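Local atomic coordinates of cytochrome P450 RhF (Acinetobacter radioresistens, PDB entry 6RO8), a protein that probably acts as a heme-thiolate monooxygenase, this chain being the heme domain of a longer protein that also carries an iron-sulfur domain. Residues Pro79-Leu91 against Tyr107-Pro119. Numbering follows the deposited sequence.
With HEM (protoporphyrin IX containing Fe), chain B; HIS (histidine), chain C.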
# COMPACT_ATOMS: atom_id res chain seq x y z
N PRO A 79 15.92 1.37 11.94
CA PRO A 79 16.22 1.07 10.54
C PRO A 79 17.69 0.82 10.26
O PRO A 79 18.05 0.58 9.10
CB PRO A 79 15.75 2.34 9.82
CG PRO A 79 15.97 3.43 10.80
CD PRO A 79 15.88 2.82 12.19
N ILE A 80 18.56 0.90 11.27
CA ILE A 80 19.93 0.47 11.04
C ILE A 80 20.04 -1.05 11.18
O ILE A 80 20.51 -1.74 10.27
CB ILE A 80 20.91 1.24 11.96
CG1 ILE A 80 20.45 1.24 13.41
CG2 ILE A 80 21.00 2.70 11.50
CD1 ILE A 80 21.56 1.00 14.45
N THR A 81 19.51 -1.60 12.28
CA THR A 81 19.44 -3.06 12.41
C THR A 81 18.52 -3.67 11.36
O THR A 81 18.91 -4.61 10.66
CB THR A 81 18.94 -3.43 13.80
OG1 THR A 81 19.51 -2.54 14.76
CG2 THR A 81 19.36 -4.86 14.12
N PHE A 82 17.29 -3.18 11.26
CA PHE A 82 16.29 -3.72 10.35
C PHE A 82 16.12 -2.75 9.20
O PHE A 82 15.46 -1.71 9.34
CB PHE A 82 14.98 -3.97 11.09
CG PHE A 82 15.18 -4.62 12.41
CD1 PHE A 82 15.56 -5.95 12.48
CD2 PHE A 82 15.04 -3.89 13.57
CE1 PHE A 82 15.77 -6.55 13.68
CE2 PHE A 82 15.25 -4.49 14.78
CZ PHE A 82 15.61 -5.83 14.84
N SER A 83 16.72 -3.08 8.07
CA SER A 83 16.76 -2.15 6.96
C SER A 83 15.67 -2.47 5.94
O SER A 83 15.19 -3.60 5.82
CB SER A 83 18.12 -2.17 6.28
OG SER A 83 18.10 -2.96 5.10
N ALA A 84 15.32 -1.44 5.18
CA ALA A 84 14.25 -1.47 4.21
C ALA A 84 14.69 -2.01 2.86
O ALA A 84 13.88 -1.99 1.92
CB ALA A 84 13.68 -0.06 4.03
N CYS A 85 15.93 -2.50 2.73
CA CYS A 85 16.49 -2.80 1.42
C CYS A 85 15.63 -3.80 0.65
O CYS A 85 15.47 -3.67 -0.57
CB CYS A 85 17.93 -3.31 1.56
SG CYS A 85 18.16 -4.85 2.51
N ASN A 86 15.02 -4.74 1.34
CA ASN A 86 14.18 -5.73 0.68
C ASN A 86 12.74 -5.27 0.49
O ASN A 86 11.93 -6.06 -0.01
CB ASN A 86 14.20 -7.04 1.47
CG ASN A 86 13.59 -6.89 2.85
OD1 ASN A 86 13.54 -5.79 3.41
ND2 ASN A 86 13.08 -7.99 3.39
N ALA A 87 12.38 -4.03 0.84
CA ALA A 87 10.97 -3.64 0.82
C ALA A 87 10.35 -3.74 -0.57
O ALA A 87 9.14 -3.94 -0.68
CB ALA A 87 10.79 -2.22 1.37
N LEU A 88 11.16 -3.62 -1.63
CA LEU A 88 10.65 -3.75 -2.99
C LEU A 88 11.28 -4.93 -3.72
O LEU A 88 11.15 -5.05 -4.95
CB LEU A 88 10.87 -2.46 -3.78
CG LEU A 88 10.20 -1.20 -3.24
CD1 LEU A 88 10.69 -0.02 -4.06
CD2 LEU A 88 8.64 -1.29 -3.21
N GLU A 89 11.93 -5.81 -2.98
CA GLU A 89 12.57 -6.99 -3.53
C GLU A 89 11.54 -8.00 -4.02
O GLU A 89 10.48 -8.18 -3.41
CB GLU A 89 13.47 -7.59 -2.47
CG GLU A 89 14.17 -8.89 -2.78
CD GLU A 89 14.87 -9.40 -1.55
OE1 GLU A 89 14.26 -10.18 -0.79
OE2 GLU A 89 16.02 -8.98 -1.32
N LYS A 90 11.87 -8.69 -5.10
CA LYS A 90 10.91 -9.63 -5.68
C LYS A 90 10.80 -10.85 -4.78
O LYS A 90 11.79 -11.47 -4.40
CB LYS A 90 11.32 -10.03 -7.09
CG LYS A 90 10.34 -11.02 -7.69
CD LYS A 90 10.54 -11.31 -9.17
CE LYS A 90 9.40 -12.17 -9.76
NZ LYS A 90 9.34 -13.60 -9.35
N LEU A 91 9.57 -11.20 -4.42
CA LEU A 91 9.37 -12.21 -3.39
C LEU A 91 9.89 -13.56 -3.84
O LEU A 91 10.75 -14.16 -3.20
CB LEU A 91 7.89 -12.28 -3.03
CG LEU A 91 7.60 -13.13 -1.81
CD1 LEU A 91 8.19 -12.46 -0.58
CD2 LEU A 91 6.11 -13.24 -1.71
N TYR A 107 16.53 -3.36 -17.40
CA TYR A 107 15.79 -3.00 -16.19
C TYR A 107 16.76 -2.73 -15.04
O TYR A 107 17.64 -3.55 -14.75
CB TYR A 107 14.83 -4.13 -15.84
CG TYR A 107 13.96 -3.97 -14.62
CD1 TYR A 107 12.83 -3.15 -14.64
CD2 TYR A 107 14.22 -4.70 -13.47
CE1 TYR A 107 12.00 -3.04 -13.52
CE2 TYR A 107 13.41 -4.60 -12.35
CZ TYR A 107 12.30 -3.77 -12.37
OH TYR A 107 11.50 -3.68 -11.25
N GLY A 108 16.60 -1.59 -14.39
CA GLY A 108 17.60 -1.17 -13.43
C GLY A 108 17.03 -0.66 -12.13
O GLY A 108 17.60 0.25 -11.51
N MET A 109 15.93 -1.24 -11.70
CA MET A 109 15.28 -0.78 -10.48
C MET A 109 16.18 -1.05 -9.28
O MET A 109 16.53 -2.20 -9.03
CB MET A 109 13.95 -1.49 -10.30
CG MET A 109 13.31 -1.22 -8.98
SD MET A 109 12.29 0.23 -9.06
CE MET A 109 12.40 0.72 -7.35
N ASN A 110 16.54 -0.00 -8.53
CA ASN A 110 17.35 -0.14 -7.35
C ASN A 110 16.66 0.60 -6.21
O ASN A 110 15.49 0.34 -5.96
CB ASN A 110 18.79 0.29 -7.59
CG ASN A 110 19.74 -0.23 -6.53
OD1 ASN A 110 19.54 -1.30 -5.95
ND2 ASN A 110 20.80 0.54 -6.27
N ARG A 111 17.35 1.51 -5.54
CA ARG A 111 16.78 2.18 -4.38
C ARG A 111 15.95 3.40 -4.76
O ARG A 111 16.34 4.19 -5.62
CB ARG A 111 17.90 2.61 -3.44
CG ARG A 111 18.90 1.53 -3.22
CD ARG A 111 18.23 0.28 -2.70
NE ARG A 111 18.49 0.13 -1.28
CZ ARG A 111 19.60 -0.39 -0.79
NH1 ARG A 111 20.55 -0.81 -1.61
NH2 ARG A 111 19.76 -0.48 0.52
N THR A 112 14.81 3.54 -4.08
CA THR A 112 14.00 4.75 -4.16
C THR A 112 14.06 5.45 -2.82
O THR A 112 15.15 5.79 -2.33
CB THR A 112 12.56 4.40 -4.51
OG1 THR A 112 12.07 3.46 -3.54
CG2 THR A 112 12.48 3.79 -5.89
N LEU A 113 12.91 5.65 -2.20
CA LEU A 113 12.85 6.11 -0.81
C LEU A 113 12.50 4.98 0.14
O LEU A 113 13.17 4.81 1.16
CB LEU A 113 11.84 7.25 -0.66
CG LEU A 113 12.31 8.64 -1.08
CD1 LEU A 113 11.23 9.66 -0.80
CD2 LEU A 113 13.58 9.00 -0.35
N VAL A 114 11.47 4.19 -0.19
CA VAL A 114 10.90 3.28 0.80
C VAL A 114 11.87 2.14 1.08
O VAL A 114 11.83 1.56 2.17
CB VAL A 114 9.52 2.76 0.33
CG1 VAL A 114 9.67 1.73 -0.80
CG2 VAL A 114 8.69 2.23 1.52
N ASN A 115 12.76 1.83 0.14
CA ASN A 115 13.73 0.76 0.30
C ASN A 115 15.16 1.27 0.32
O ASN A 115 16.10 0.48 0.20
CB ASN A 115 13.57 -0.30 -0.80
CG ASN A 115 13.96 0.21 -2.19
OD1 ASN A 115 14.02 1.41 -2.45
ND2 ASN A 115 14.24 -0.73 -3.08
N GLU A 116 15.36 2.58 0.45
CA GLU A 116 16.70 3.11 0.63
C GLU A 116 17.10 2.99 2.09
O GLU A 116 16.27 3.05 3.00
CB GLU A 116 16.82 4.56 0.17
CG GLU A 116 18.25 5.11 0.23
CD GLU A 116 19.22 4.38 -0.68
OE1 GLU A 116 19.42 4.83 -1.83
OE2 GLU A 116 19.80 3.36 -0.25
N ASP A 117 18.38 2.79 2.32
CA ASP A 117 18.80 2.16 3.55
C ASP A 117 19.41 3.09 4.57
O ASP A 117 19.50 2.72 5.74
CB ASP A 117 19.83 1.07 3.23
CG ASP A 117 19.67 -0.09 4.10
OD1 ASP A 117 19.94 0.06 5.30
OD2 ASP A 117 19.21 -1.13 3.59
N GLU A 118 19.80 4.26 4.16
CA GLU A 118 21.09 4.65 4.67
C GLU A 118 21.06 5.38 6.00
O GLU A 118 19.98 5.64 6.55
CB GLU A 118 21.78 5.52 3.62
CG GLU A 118 23.30 5.41 3.53
CD GLU A 118 23.76 4.48 2.44
OE1 GLU A 118 24.56 3.56 2.73
OE2 GLU A 118 23.29 4.65 1.30
N PRO A 119 22.24 5.67 6.55
CA PRO A 119 22.43 6.96 7.19
C PRO A 119 22.11 8.06 6.19
O PRO A 119 22.54 8.01 5.03
CB PRO A 119 23.91 6.96 7.61
CG PRO A 119 24.46 5.62 7.18
CD PRO A 119 23.30 4.72 6.91
CHA HEM B . 6.02 4.68 2.63
CHB HEM B . 1.58 2.72 3.06
CHC HEM B . -0.29 6.07 0.04
CHD HEM B . 4.23 7.68 -0.71
C1A HEM B . 4.99 3.84 3.01
C2A HEM B . 5.08 2.67 3.86
C3A HEM B . 3.87 2.13 3.97
C4A HEM B . 2.94 2.93 3.19
CMA HEM B . 3.54 0.87 4.80
CAA HEM B . 6.36 2.13 4.54
CBA HEM B . 6.35 2.64 5.97
CGA HEM B . 7.60 2.25 6.71
O1A HEM B . 8.46 1.55 6.12
O2A HEM B . 7.73 2.64 7.89
C1B HEM B . 0.68 3.50 2.36
C2B HEM B . -0.76 3.38 2.42
C3B HEM B . -1.28 4.30 1.57
C4B HEM B . -0.18 5.03 0.96
CMB HEM B . -1.50 2.35 3.31
CAB HEM B . -2.76 4.63 1.26
CBB HEM B . -3.81 4.18 1.93
C1C HEM B . 0.77 6.81 -0.43
C2C HEM B . 0.73 7.90 -1.39
C3C HEM B . 2.00 8.33 -1.58
C4C HEM B . 2.87 7.53 -0.75
CMC HEM B . -0.56 8.43 -2.04
CAC HEM B . 2.60 9.45 -2.47
CBC HEM B . 1.85 10.20 -3.28
C1D HEM B . 5.11 7.01 0.10
C2D HEM B . 6.54 7.21 0.14
C3D HEM B . 7.04 6.40 1.06
C4D HEM B . 5.94 5.64 1.65
CMD HEM B . 7.36 8.19 -0.73
CAD HEM B . 8.54 6.28 1.40
CBD HEM B . 8.97 7.28 2.47
CGD HEM B . 10.27 6.82 3.08
O1D HEM B . 10.80 5.78 2.64
O2D HEM B . 10.80 7.49 4.01
NA HEM B . 3.67 3.95 2.61
NB HEM B . 1.00 4.51 1.46
NC HEM B . 2.09 6.62 -0.07
ND HEM B . 4.78 6.04 1.04
FE HEM B . 2.87 5.31 1.24
N HIS C . 3.99 0.49 -2.84
CA HIS C . 3.51 0.76 -1.49
C HIS C . 2.35 1.75 -1.50
O HIS C . 1.90 2.18 -0.43
CB HIS C . 4.64 1.29 -0.61
CG HIS C . 5.54 2.26 -1.30
ND1 HIS C . 5.85 3.49 -0.78
CD2 HIS C . 6.20 2.17 -2.48
CE1 HIS C . 6.66 4.13 -1.61
NE2 HIS C . 6.89 3.35 -2.65
OXT HIS C . 1.86 2.13 -2.56
O HOH W 1 13.53 -3.24 -2.32
O HOH W 2 3.42 3.83 -0.43
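In the heme pocket, Val114 CG1 touches both the bound histidine and Leu88: it lies 3.7 Å from NE2 of the ligand and 3.8 Å from Leu88 CD1, while CG2 meets the heme rim at CHA and CAA. Leu88 crosses Val114 and Asn115 at about right angles, and its CD1 also meets Met109 CE. The amide of Asn115 is fixed at both ends: its OD1 takes the Thr112 N-H almost straight (178°) and in the carbonyl plane, and its ND2 gives a weak bond to Asn110 O and another to a water that bridges to Cys85 O and Leu88 N. Both segments belong to the B-C loop of the cytochrome P450 fold, between helices 69-77 and 121-127, with the edge strand 82-83 inside it. The type I turn Leu113-Glu116 brings Asn115 CA to 3.2 Å from Ala84 O, a CA-H...O contact. Farther along, Ser83 OG donates to Asp117 OD2 (2.6 Å), met on the syn side of the carboxylate, and accepts from Cys85 N in an ST turn. Arg111, its chain bent at chi2 and chi3, forms a salt bridge from NH2 to Asp117 OD2 (3.2 Å) and a hydrogen bond from NE to Asn115 O; Glu116 OE2, above one guanidinium face, is a long, charge-only partner.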